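Long-range contacts in tail fiber protein (Acinetobacter phage AM24, PDB 5W5P), which probably recognises and depolymerises the capsular polysaccharide of its Acinetobacter baumannii host, acting as the trimeric tailspike of the phage: residues 175-181 against 216-222; 277-281 against 304-308; 416-420 against 429-433; 563-569 against 581-587. The contacts are given in a common frame with arbitrary orientation. Numbering follows the deposited sequence.

Three of the four contacts belong to the long parallel beta-helix of the tailspike, and the fourth to the antiparallel C-terminal domain. They follow one another along the chain, each closing before the next opens. Contacts 1 and 2 lie 22 Å apart, centre to centre, contacts 2 and 3 26 Å, and contacts 3 and 4 52 Å; none touches another. Contact 1 joins early turns of the helix, contact 2 is a rung pairing further along, and contact 3 packs its last coil, so these three hold the coils of the shaft together. Contact 2 meets the second subunit and contact 3 the third, whereas no other chain touches contacts 1 and 4, on opposite sides of the chain's centre.

Contact 1 of 4, residues 175-181 against 216-222; sequences VYSNTGI and SQSVVVN
Residues 175-181 and 216-222 run in the same direction, mostly as irregular backbone. CA atoms pair at 4.7 Å for Tyr176 and Ser218 and at 4.3 Å for Gly180 and Asn222; between them the first segment bulges, so that Asn178 CA lies 5.2 Å from Gln217 CA. Two main-chain hydrogen bonds tie the segments: Ser177 N to Gln217 O and Ile181 N to Val219 O, both 3.0 Å. The bulge is folded by Ser177, a t rotamer whose OG accepts from Thr179 N (3.2 Å) and Gly180 N (2.8 Å), making an ST turn and an ST motif. Gly180 has phi/psi 134/116, and an ideal CB there would lie 2.6 Å from Asn222 N, so only glycine fits; its CA approaches Val219 O at 3.3 Å. One water bridges the segments, 2.7 Å from Thr179 OG1, 2.7 Å from Gly180 O and 2.8 Å from Asn222 ND2, while Asn222 OD1 turns to Asp224 N. Val175 CG1 packs against the carbonyl Val219 O at 3.3 Å; the apolar contact is Val175 CG2 with Val220 CG2, 4.4 Å, and Phe210 touches Val175, Val220 and Ile181. Strand 172-175 pairs with 209-211 and strand 219-222 with 241-244, in different sheets, which places this contact at a corner between stacked coils of a parallel beta-helix.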
loop_
_atom_site.group_PDB
_atom_site.type_symbol
_atom_site.label_atom_id
_atom_site.label_comp_id
_atom_site.label_asym_id
_atom_site.label_seq_id
_atom_site.Cartn_x
_atom_site.Cartn_y
_atom_site.Cartn_z
ATOM N N VAL A 175 19.414 17.154 -20.188
ATOM C CA VAL A 175 19.443 15.827 -20.790
ATOM C C VAL A 175 19.148 15.948 -22.278
ATOM O O VAL A 175 18.174 16.600 -22.674
ATOM C CB VAL A 175 18.439 14.885 -20.108
ATOM C CG1 VAL A 175 18.607 13.471 -20.634
ATOM C CG2 VAL A 175 18.614 14.936 -18.595
ATOM N N TYR A 176 19.986 15.311 -23.097
ATOM C CA TYR A 176 19.814 15.275 -24.554
ATOM C C TYR A 176 20.129 13.849 -25.004
ATOM O O TYR A 176 21.287 13.514 -25.264
ATOM C CB TYR A 176 20.705 16.297 -25.252
ATOM C CG TYR A 176 20.291 17.729 -25.024
ATOM C CD1 TYR A 176 20.745 18.435 -23.916
ATOM C CD2 TYR A 176 19.447 18.379 -25.915
ATOM C CE1 TYR A 176 20.371 19.746 -23.701
ATOM C CE2 TYR A 176 19.065 19.692 -25.706
ATOM C CZ TYR A 176 19.532 20.369 -24.596
ATOM O OH TYR A 176 19.160 21.678 -24.379
ATOM N N SER A 177 19.094 13.016 -25.096
ATOM C CA SER A 177 19.288 11.630 -25.500
ATOM C C SER A 177 17.951 11.024 -25.889
ATOM O O SER A 177 16.959 11.186 -25.172
ATOM C CB SER A 177 19.931 10.810 -24.378
ATOM O OG SER A 177 20.026 9.445 -24.744
ATOM N N ASN A 178 17.937 10.320 -27.020
ATOM C CA ASN A 178 16.768 9.580 -27.471
ATOM C C ASN A 178 16.666 8.201 -26.835
ATOM O O ASN A 178 15.609 7.567 -26.939
ATOM C CB ASN A 178 16.799 9.439 -28.996
ATOM C CG ASN A 178 15.437 9.139 -29.585
ATOM O OD1 ASN A 178 14.403 9.354 -28.941
ATOM N ND2 ASN A 178 15.422 8.640 -30.818
ATOM N N THR A 179 17.721 7.729 -26.171
ATOM C CA THR A 179 17.756 6.380 -25.619
ATOM C C THR A 179 18.015 6.325 -24.120
ATOM O O THR A 179 17.608 5.354 -23.479
ATOM C CB THR A 179 18.829 5.539 -26.329
ATOM O OG1 THR A 179 20.122 6.097 -26.062
ATOM C CG2 THR A 179 18.589 5.511 -27.833
ATOM N N GLY A 180 18.674 7.332 -23.547
ATOM C CA GLY A 180 19.011 7.333 -22.134
ATOM C C GLY A 180 20.445 7.750 -21.864
ATOM O O GLY A 180 21.380 7.060 -22.288
ATOM N N ILE A 181 20.640 8.872 -21.162
ATOM C CA ILE A 181 21.997 9.339 -20.892
ATOM C C ILE A 181 22.743 8.396 -19.964
ATOM O O ILE A 181 23.977 8.453 -19.893
ATOM C CB ILE A 181 22.015 10.758 -20.290
ATOM C CG1 ILE A 181 20.984 10.880 -19.169
ATOM C CG2 ILE A 181 21.813 11.812 -21.373
ATOM C CD1 ILE A 181 21.320 11.956 -18.169
ATOM N N SER A 216 13.169 18.742 -27.794
ATOM C CA SER A 216 14.073 17.701 -28.251
ATOM C C SER A 216 13.908 16.501 -27.331
ATOM O O SER A 216 13.177 16.552 -26.337
ATOM C CB SER A 216 15.520 18.194 -28.272
ATOM O OG SER A 216 15.935 18.557 -26.970
ATOM N N GLN A 217 14.606 15.417 -27.655
ATOM C CA GLN A 217 14.463 14.169 -26.919
ATOM C C GLN A 217 15.389 14.157 -25.710
ATOM O O GLN A 217 16.583 14.453 -25.831
ATOM C CB GLN A 217 14.748 12.974 -27.829
ATOM C CG GLN A 217 13.588 12.620 -28.753
ATOM C CD GLN A 217 12.282 12.403 -28.000
ATOM O OE1 GLN A 217 12.190 11.543 -27.126
ATOM N NE2 GLN A 217 11.266 13.183 -28.342
ATOM N N SER A 218 14.830 13.813 -24.544
ATOM C CA SER A 218 15.591 13.705 -23.301
ATOM C C SER A 218 15.100 12.490 -22.530
ATOM O O SER A 218 13.961 12.467 -22.054
ATOM C CB SER A 218 15.453 14.965 -22.454
ATOM O OG SER A 218 14.094 15.325 -22.275
ATOM N N VAL A 219 15.961 11.488 -22.391
ATOM C CA VAL A 219 15.673 10.278 -21.633
ATOM C C VAL A 219 16.787 10.102 -20.612
ATOM O O VAL A 219 17.966 10.236 -20.952
ATOM C CB VAL A 219 15.565 9.043 -22.547
ATOM C CG1 VAL A 219 15.434 7.768 -21.713
ATOM C CG2 VAL A 219 14.395 9.201 -23.528
ATOM N N VAL A 220 16.417 9.817 -19.362
ATOM C CA VAL A 220 17.391 9.751 -18.272
ATOM C C VAL A 220 17.951 8.338 -18.154
ATOM O O VAL A 220 19.169 8.135 -18.226
ATOM C CB VAL A 220 16.777 10.210 -16.936
ATOM C CG1 VAL A 220 17.831 10.199 -15.831
ATOM C CG2 VAL A 220 16.160 11.594 -17.084
ATOM N N VAL A 221 17.073 7.352 -17.987
ATOM C CA VAL A 221 17.473 5.969 -17.765
ATOM C C VAL A 221 17.128 5.149 -19.002
ATOM O O VAL A 221 15.985 5.174 -19.474
ATOM C CB VAL A 221 16.797 5.385 -16.512
ATOM C CG1 VAL A 221 16.990 3.872 -16.456
ATOM C CG2 VAL A 221 17.344 6.044 -15.248
ATOM N N ASN A 222 18.118 4.427 -19.524
ATOM C CA ASN A 222 17.898 3.445 -20.583
ATOM C C ASN A 222 17.439 2.156 -19.923
ATOM O O ASN A 222 18.250 1.402 -19.377
ATOM C CB ASN A 222 19.167 3.224 -21.399
ATOM C CG ASN A 222 18.918 2.412 -22.658
ATOM O OD1 ASN A 222 18.035 1.552 -22.696
ATOM N ND2 ASN A 222 19.699 2.683 -23.698
HETATM O O HOH W 1 21.329 4.951 -23.899
#

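Contact 2 of 4, residues 277-281 against 304-308; sequences KRGFN and PAVNV
This is a parallel strand pairing between successive coils, strand 279-285 lying beside 306-310 in the long sheet of the tailspike. Gly279 bridges Val306 (CA-CA 4.6 Å) and Phe280 bridges Asn307 (CA-CA 4.8 Å). The ladder alternates: Gly279 N to Ala305 O 2.9 Å, Asn307 N to Gly279 O 3.0 Å, Asn281 N to Asn307 O 2.8 Å. Such rung-on-rung stacking builds a parallel beta-helix, and the chain turns its corner at Phe280 and Asn281, the latter at phi/psi 55/67, and across from them at Asn307. Pro304, after a cis peptide, leads into the second segment. Arg278 (chi1 t) bends its guanidinium across the ladder: NH2 donates to Ala305 O at 2.9 Å, NH1 and NH2 each to Asn307 OD1 at 2.9 Å, and Pro304 O sits over one face, 3.3 Å from Arg278 CZ. Glu252 completes it with a salt bridge to NE. Phe280 and Asn307 project from the same face of the sheet, where Tyr337 of the second subunit packs on both.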
loop_
_atom_site.group_PDB
_atom_site.type_symbol
_atom_site.label_atom_id
_atom_site.label_comp_id
_atom_site.label_asym_id
_atom_site.label_seq_id
_atom_site.Cartn_x
_atom_site.Cartn_y
_atom_site.Cartn_z
ATOM N N LYS A 277 7.051 -1.091 -24.159
ATOM C CA LYS A 277 5.942 -1.952 -24.543
ATOM C C LYS A 277 5.742 -3.135 -23.609
ATOM O O LYS A 277 4.745 -3.850 -23.753
ATOM C CB LYS A 277 6.143 -2.483 -25.973
ATOM C CG LYS A 277 6.175 -1.399 -27.044
ATOM C CD LYS A 277 4.823 -0.711 -27.149
ATOM C CE LYS A 277 4.716 0.148 -28.395
ATOM N NZ LYS A 277 3.312 0.605 -28.595
ATOM N N ARG A 278 6.639 -3.358 -22.656
ATOM C CA ARG A 278 6.588 -4.530 -21.798
ATOM C C ARG A 278 7.284 -4.182 -20.489
ATOM O O ARG A 278 8.196 -3.348 -20.465
ATOM C CB ARG A 278 7.240 -5.738 -22.491
ATOM C CG ARG A 278 7.226 -7.025 -21.684
ATOM C CD ARG A 278 6.304 -8.053 -22.317
ATOM N NE ARG A 278 6.410 -9.383 -21.722
ATOM C CZ ARG A 278 6.037 -9.703 -20.485
ATOM N NH1 ARG A 278 6.178 -10.955 -20.063
ATOM N NH2 ARG A 278 5.516 -8.790 -19.673
ATOM N N GLY A 279 6.838 -4.805 -19.405
ATOM C CA GLY A 279 7.371 -4.486 -18.092
ATOM C C GLY A 279 7.353 -5.684 -17.174
ATOM O O GLY A 279 6.505 -6.571 -17.296
ATOM N N PHE A 280 8.306 -5.708 -16.244
ATOM C CA PHE A 280 8.365 -6.702 -15.176
ATOM C C PHE A 280 8.625 -5.968 -13.871
ATOM O O PHE A 280 9.602 -5.222 -13.769
ATOM C CB PHE A 280 9.473 -7.739 -15.413
ATOM C CG PHE A 280 9.346 -8.502 -16.703
ATOM C CD1 PHE A 280 9.875 -7.989 -17.884
ATOM C CD2 PHE A 280 8.731 -9.748 -16.734
ATOM C CE1 PHE A 280 9.773 -8.693 -19.075
ATOM C CE2 PHE A 280 8.628 -10.458 -17.925
ATOM C CZ PHE A 280 9.150 -9.929 -19.095
ATOM N N ASN A 281 7.761 -6.175 -12.881
ATOM C CA ASN A 281 7.973 -5.688 -11.519
ATOM C C ASN A 281 8.227 -4.179 -11.513
ATOM O O ASN A 281 9.308 -3.689 -11.200
ATOM C CB ASN A 281 9.122 -6.458 -10.862
ATOM C CG ASN A 281 9.383 -6.011 -9.442
ATOM O OD1 ASN A 281 8.459 -5.865 -8.640
ATOM N ND2 ASN A 281 10.655 -5.784 -9.121
ATOM N N PRO A 304 1.443 -11.672 -20.688
ATOM C CA PRO A 304 0.941 -10.301 -20.621
ATOM C C PRO A 304 1.921 -9.287 -21.192
ATOM O O PRO A 304 2.983 -9.659 -21.693
ATOM C CB PRO A 304 0.780 -10.085 -19.123
ATOM C CG PRO A 304 1.966 -10.824 -18.557
ATOM C CD PRO A 304 2.224 -12.008 -19.483
ATOM N N ALA A 305 1.553 -8.010 -21.115
ATOM C CA ALA A 305 2.498 -6.928 -21.351
ATOM C C ALA A 305 3.205 -6.497 -20.073
ATOM O O ALA A 305 4.387 -6.133 -20.117
ATOM C CB ALA A 305 1.785 -5.724 -21.974
ATOM N N VAL A 306 2.512 -6.546 -18.935
ATOM C CA VAL A 306 3.039 -6.083 -17.658
ATOM C C VAL A 306 2.889 -7.204 -16.639
ATOM O O VAL A 306 1.769 -7.631 -16.340
ATOM C CB VAL A 306 2.318 -4.816 -17.165
ATOM C CG1 VAL A 306 2.995 -4.278 -15.917
ATOM C CG2 VAL A 306 2.273 -3.757 -18.264
ATOM N N ASN A 307 4.010 -7.678 -16.110
ATOM C CA ASN A 307 4.031 -8.660 -15.029
ATOM C C ASN A 307 4.201 -7.891 -13.724
ATOM O O ASN A 307 5.323 -7.567 -13.329
ATOM C CB ASN A 307 5.152 -9.676 -15.229
ATOM C CG ASN A 307 4.804 -10.742 -16.259
ATOM O OD1 ASN A 307 5.046 -10.573 -17.456
ATOM N ND2 ASN A 307 4.226 -11.845 -15.795
ATOM N N VAL A 308 3.075 -7.601 -13.065
ATOM C CA VAL A 308 2.998 -6.818 -11.829
ATOM C C VAL A 308 3.347 -5.356 -12.077
ATOM O O VAL A 308 4.459 -5.024 -12.505
ATOM C CB VAL A 308 3.893 -7.394 -10.714
ATOM C CG1 VAL A 308 3.698 -6.611 -9.417
ATOM C CG2 VAL A 308 3.586 -8.851 -10.500
#

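Contact 3 of 4, residues 416-420 against 429-433; sequences YRMWS and GNAFS
The backbones stay well apart: the closest CA atoms, Met418 and Phe432, are 7.9 Å from each other, and no hydrogen bond crosses. Residues 416-420 are irregular, running roughly opposite to 429-433, in which 431-432 is a short strand entered through Gly429 at positive phi (73/7). Side chains therefore bridge the gap. Met418, a selenomethionine, extends with chi1 and chi2 both t and then turns with chi3 m, placing its CE 3.6 Å from Ala431 O, 3.8 Å from Asn430 CB and 3.8 Å from Phe432 CE1. Strand 431-432 pairs in parallel with 412-413, so residues 416-420 follow directly from the neighbouring rung, and the methyl group fills the interior between the last coils of the beta-helix. Trp419, with chi1 p, swings its indole alongside: CH2 lies 3.9 Å from Phe432 CZ and close to the plane of that ring, the six-membered ring and the phenyl having centroids 5.9 Å apart and planes at 75°. Trp419 CZ3 also reaches Asn430 ND2 at 4.3 Å. On the indole's other contacts, Phe408 stacks with it and His440 meets it obliquely. Asn430, chi1 m, has its amide engaged elsewhere, OD1 with Asn411 and ND2 with Phe408 O and Gln427. The strand also lies at the interface with the third subunit: Phe432 makes backbone hydrogen bonds to that chain, and Ala431 packs on Ser365 of that chain.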
loop_
_atom_site.group_PDB
_atom_site.type_symbol
_atom_site.label_atom_id
_atom_site.label_comp_id
_atom_site.label_asym_id
_atom_site.label_seq_id
_atom_site.Cartn_x
_atom_site.Cartn_y
_atom_site.Cartn_z
ATOM N N TYR A 416 -18.216 10.622 -16.151
ATOM C CA TYR A 416 -19.356 9.874 -16.661
ATOM C C TYR A 416 -19.294 8.417 -16.219
ATOM O O TYR A 416 -20.302 7.849 -15.777
ATOM C CB TYR A 416 -19.423 9.975 -18.181
ATOM C CG TYR A 416 -20.744 9.492 -18.718
ATOM C CD1 TYR A 416 -21.881 10.281 -18.616
ATOM C CD2 TYR A 416 -20.863 8.241 -19.304
ATOM C CE1 TYR A 416 -23.103 9.841 -19.092
ATOM C CE2 TYR A 416 -22.084 7.792 -19.782
ATOM C CZ TYR A 416 -23.197 8.598 -19.672
ATOM O OH TYR A 416 -24.409 8.164 -20.147
ATOM N N ARG A 417 -18.117 7.803 -16.305
ATOM C CA ARG A 417 -17.952 6.416 -15.905
ATOM C C ARG A 417 -16.596 6.231 -15.242
ATOM O O ARG A 417 -15.629 6.936 -15.548
ATOM C CB ARG A 417 -18.079 5.468 -17.098
ATOM C CG ARG A 417 -19.507 5.028 -17.388
ATOM C CD ARG A 417 -19.530 3.877 -18.378
ATOM N NE ARG A 417 -20.886 3.423 -18.652
ATOM C CZ ARG A 417 -21.622 3.835 -19.678
ATOM N NH1 ARG A 417 -21.130 4.716 -20.543
ATOM N NH2 ARG A 417 -22.847 3.363 -19.839
HETATM N N MSE A 418 -16.535 5.261 -14.339
HETATM C CA MSE A 418 -15.277 4.901 -13.711
HETATM C C MSE A 418 -14.567 3.800 -14.500
HETATM O O MSE A 418 -13.335 3.722 -14.492
HETATM C CB MSE A 418 -15.503 4.462 -12.269
HETATM C CG MSE A 418 -14.224 4.430 -11.450
HETATM SE SE MSE A 418 -14.486 3.624 -9.701
HETATM C CE MSE A 418 -15.597 5.015 -8.896
ATOM N N TRP A 419 -15.346 2.960 -15.185
ATOM C CA TRP A 419 -14.786 1.880 -15.986
ATOM C C TRP A 419 -15.703 1.606 -17.173
ATOM O O TRP A 419 -16.854 2.048 -17.212
ATOM C CB TRP A 419 -14.573 0.613 -15.146
ATOM C CG TRP A 419 -15.826 0.048 -14.542
ATOM C CD1 TRP A 419 -16.766 -0.715 -15.172
ATOM C CD2 TRP A 419 -16.272 0.193 -13.188
ATOM N NE1 TRP A 419 -17.766 -1.052 -14.296
ATOM C CE2 TRP A 419 -17.488 -0.505 -13.072
ATOM C CE3 TRP A 419 -15.762 0.848 -12.064
ATOM C CZ2 TRP A 419 -18.203 -0.566 -11.877
ATOM C CZ3 TRP A 419 -16.473 0.789 -10.883
ATOM C CH2 TRP A 419 -17.678 0.085 -10.797
ATOM N N SER A 420 -15.167 0.877 -18.151
ATOM C CA SER A 420 -15.955 0.490 -19.316
ATOM C C SER A 420 -17.165 -0.325 -18.882
ATOM O O SER A 420 -17.039 -1.286 -18.116
ATOM C CB SER A 420 -15.101 -0.317 -20.294
ATOM O OG SER A 420 -14.015 0.440 -20.791
ATOM N N GLY A 429 -18.294 -0.052 -2.453
ATOM C CA GLY A 429 -17.739 1.099 -1.769
ATOM C C GLY A 429 -17.353 2.264 -2.652
ATOM O O GLY A 429 -16.764 3.228 -2.152
ATOM N N ASN A 430 -17.668 2.215 -3.942
ATOM C CA ASN A 430 -17.276 3.273 -4.861
ATOM C C ASN A 430 -18.292 4.406 -4.854
ATOM O O ASN A 430 -19.487 4.201 -4.601
ATOM C CB ASN A 430 -17.130 2.721 -6.282
ATOM C CG ASN A 430 -16.057 1.652 -6.382
ATOM O OD1 ASN A 430 -14.857 1.939 -6.278
ATOM N ND2 ASN A 430 -16.484 0.409 -6.580
ATOM N N ALA A 431 -17.811 5.610 -5.158
ATOM C CA ALA A 431 -18.643 6.804 -5.202
ATOM C C ALA A 431 -18.722 7.325 -6.630
ATOM O O ALA A 431 -17.694 7.491 -7.290
ATOM C CB ALA A 431 -18.097 7.885 -4.278
ATOM N N PHE A 432 -19.939 7.585 -7.098
ATOM C CA PHE A 432 -20.192 8.060 -8.459
ATOM C C PHE A 432 -20.889 9.414 -8.383
ATOM O O PHE A 432 -22.069 9.542 -8.714
ATOM C CB PHE A 432 -21.024 7.046 -9.243
ATOM C CG PHE A 432 -20.497 5.649 -9.160
ATOM C CD1 PHE A 432 -19.529 5.211 -10.046
ATOM C CD2 PHE A 432 -20.961 4.774 -8.187
ATOM C CE1 PHE A 432 -19.035 3.926 -9.966
ATOM C CE2 PHE A 432 -20.471 3.487 -8.103
ATOM C CZ PHE A 432 -19.509 3.059 -8.993
ATOM N N SER A 433 -20.150 10.426 -7.949
ATOM C CA SER A 433 -20.725 11.752 -7.786
ATOM C C SER A 433 -21.162 12.304 -9.141
ATOM O O SER A 433 -20.421 12.232 -10.125
ATOM C CB SER A 433 -19.703 12.671 -7.113
ATOM O OG SER A 433 -19.986 14.037 -7.339
#

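Contact 4 of 4, residues 563-569 against 581-587; sequences HFTSPVL and KLSGYVA
Two short backbone pairings join these segments, out of step by two residues: a single bridge of Phe564 with Tyr585 (CA-CA 4.6 Å), and Leu569 facing Leu582 as an antiparallel non-hydrogen-bonded pair (CA-CA 4.8 Å). Loops take up the shift through Ser566 (phi/psi 46/71) and Gly584 (68/29), where a CB would clash with Thr565 O at 2.3 Å. Around the bridge Val586 N donates to His563 O and Thr565 N to Gly584 O, both 2.8 Å; a water joins Thr565 OG1 and Gly584 O, 2.7 Å from each. In the second pairing, Ser583 N gives Val568 O a weak 3.1 Å bond, and Ser583, chi1 p, uses OG to accept from Val568 N at 2.8 Å. Strands 569-574 and 577-582 belong to one antiparallel sheet of the C-terminal domain, whose other sheet packs beneath Leu582 through Phe544 and Met500. Tyr585 (chi1 t) points its edge at the face of Phe564, centroids 5.3 Å apart and planes at 66°; His563 CD2, 3.5 Å from Tyr585 OH, extends this aromatic cluster.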
loop_
_atom_site.group_PDB
_atom_site.type_symbol
_atom_site.label_atom_id
_atom_site.label_comp_id
_atom_site.label_asym_id
_atom_site.label_seq_id
_atom_site.Cartn_x
_atom_site.Cartn_y
_atom_site.Cartn_z
ATOM N N HIS A 563 -38.204 -39.816 6.199
ATOM C CA HIS A 563 -38.650 -39.601 7.572
ATOM C C HIS A 563 -39.954 -38.815 7.650
ATOM O O HIS A 563 -40.726 -39.001 8.600
ATOM C CB HIS A 563 -37.568 -38.869 8.371
ATOM C CG HIS A 563 -36.426 -39.742 8.791
ATOM N ND1 HIS A 563 -35.526 -40.272 7.891
ATOM C CD2 HIS A 563 -36.038 -40.180 10.013
ATOM C CE1 HIS A 563 -34.632 -40.997 8.541
ATOM N NE2 HIS A 563 -34.920 -40.959 9.829
ATOM N N PHE A 564 -40.212 -37.936 6.685
ATOM C CA PHE A 564 -41.379 -37.066 6.709
ATOM C C PHE A 564 -42.396 -37.509 5.664
ATOM O O PHE A 564 -42.030 -37.866 4.540
ATOM C CB PHE A 564 -40.972 -35.607 6.466
ATOM C CG PHE A 564 -40.205 -34.988 7.606
ATOM C CD1 PHE A 564 -40.875 -34.450 8.694
ATOM C CD2 PHE A 564 -38.817 -34.934 7.583
ATOM C CE1 PHE A 564 -40.185 -33.877 9.741
ATOM C CE2 PHE A 564 -38.114 -34.354 8.629
ATOM C CZ PHE A 564 -38.802 -33.827 9.711
ATOM N N THR A 565 -43.673 -37.494 6.041
ATOM C CA THR A 565 -44.774 -37.826 5.136
ATOM C C THR A 565 -45.685 -36.604 5.048
ATOM O O THR A 565 -46.455 -36.328 5.972
ATOM C CB THR A 565 -45.530 -39.066 5.609
ATOM O OG1 THR A 565 -44.668 -40.209 5.528
ATOM C CG2 THR A 565 -46.762 -39.309 4.751
ATOM N N SER A 566 -45.575 -35.871 3.934
ATOM C CA SER A 566 -46.299 -34.633 3.658
ATOM C C SER A 566 -46.268 -33.695 4.860
ATOM O O SER A 566 -47.295 -33.486 5.516
ATOM C CB SER A 566 -47.740 -34.939 3.246
ATOM O OG SER A 566 -48.471 -35.464 4.334
ATOM N N PRO A 567 -45.119 -33.103 5.173
ATOM C CA PRO A 567 -45.009 -32.316 6.406
ATOM C C PRO A 567 -45.709 -30.970 6.313
ATOM O O PRO A 567 -45.809 -30.357 5.246
ATOM C CB PRO A 567 -43.497 -32.139 6.571
ATOM C CG PRO A 567 -42.973 -32.187 5.180
ATOM C CD PRO A 567 -43.849 -33.155 4.430
ATOM N N VAL A 568 -46.184 -30.509 7.466
ATOM C CA VAL A 568 -46.805 -29.199 7.619
ATOM C C VAL A 568 -45.999 -28.430 8.657
ATOM O O VAL A 568 -45.607 -28.992 9.686
ATOM C CB VAL A 568 -48.289 -29.323 8.023
ATOM C CG1 VAL A 568 -48.756 -28.098 8.794
ATOM C CG2 VAL A 568 -49.147 -29.534 6.792
ATOM N N LEU A 569 -45.727 -27.157 8.373
ATOM C CA LEU A 569 -44.907 -26.326 9.246
ATOM C C LEU A 569 -45.769 -25.637 10.297
ATOM O O LEU A 569 -46.797 -25.033 9.973
ATOM C CB LEU A 569 -44.141 -25.282 8.432
ATOM C CG LEU A 569 -43.607 -24.079 9.219
ATOM C CD1 LEU A 569 -42.469 -24.492 10.144
ATOM C CD2 LEU A 569 -43.164 -22.964 8.278
ATOM N N LYS A 581 -41.362 -26.251 13.427
ATOM C CA LYS A 581 -41.638 -27.675 13.548
ATOM C C LYS A 581 -42.300 -28.204 12.283
ATOM O O LYS A 581 -43.064 -27.497 11.619
ATOM C CB LYS A 581 -42.543 -27.976 14.748
ATOM C CG LYS A 581 -42.269 -27.145 15.987
ATOM C CD LYS A 581 -43.348 -27.383 17.024
ATOM C CE LYS A 581 -43.048 -26.663 18.316
ATOM N NZ LYS A 581 -44.024 -27.063 19.366
ATOM N N LEU A 582 -42.009 -29.465 11.968
ATOM C CA LEU A 582 -42.610 -30.161 10.842
ATOM C C LEU A 582 -43.346 -31.403 11.329
ATOM O O LEU A 582 -42.918 -32.067 12.279
ATOM C CB LEU A 582 -41.556 -30.554 9.800
ATOM C CG LEU A 582 -40.859 -29.391 9.095
ATOM C CD1 LEU A 582 -39.716 -29.890 8.223
ATOM C CD2 LEU A 582 -41.857 -28.584 8.275
ATOM N N SER A 583 -44.454 -31.717 10.663
ATOM C CA SER A 583 -45.298 -32.844 11.026
ATOM C C SER A 583 -45.006 -34.046 10.126
ATOM O O SER A 583 -44.148 -34.006 9.238
ATOM C CB SER A 583 -46.775 -32.449 10.953
ATOM O OG SER A 583 -47.106 -31.952 9.666
ATOM N N GLY A 584 -45.734 -35.134 10.373
ATOM C CA GLY A 584 -45.585 -36.345 9.587
ATOM C C GLY A 584 -44.264 -37.060 9.766
ATOM O O GLY A 584 -43.800 -37.731 8.838
ATOM N N TYR A 585 -43.648 -36.948 10.938
ATOM C CA TYR A 585 -42.329 -37.522 11.166
ATOM C C TYR A 585 -42.443 -38.939 11.714
ATOM O O TYR A 585 -43.147 -39.178 12.702
ATOM C CB TYR A 585 -41.519 -36.657 12.134
ATOM C CG TYR A 585 -40.156 -37.232 12.444
ATOM C CD1 TYR A 585 -39.055 -36.917 11.654
ATOM C CD2 TYR A 585 -39.972 -38.102 13.514
ATOM C CE1 TYR A 585 -37.807 -37.439 11.927
ATOM C CE2 TYR A 585 -38.732 -38.634 13.791
ATOM C CZ TYR A 585 -37.653 -38.296 12.995
ATOM O OH TYR A 585 -36.413 -38.821 13.265
ATOM N N VAL A 586 -41.735 -39.867 11.076
ATOM C CA VAL A 586 -41.583 -41.234 11.565
ATOM C C VAL A 586 -40.105 -41.588 11.461
ATOM O O VAL A 586 -39.520 -41.508 10.374
ATOM C CB VAL A 586 -42.442 -42.239 10.776
ATOM C CG1 VAL A 586 -42.106 -43.664 11.190
ATOM C CG2 VAL A 586 -43.921 -41.955 10.979
ATOM N N ALA A 587 -39.504 -41.968 12.586
ATOM C CA ALA A 587 -38.074 -42.237 12.617
ATOM C C ALA A 587 -37.741 -43.545 11.908
ATOM O O ALA A 587 -38.515 -44.508 11.925
ATOM C CB ALA A 587 -37.573 -42.296 14.060
HETATM O O HOH W 2 -43.450 -40.312 7.978
#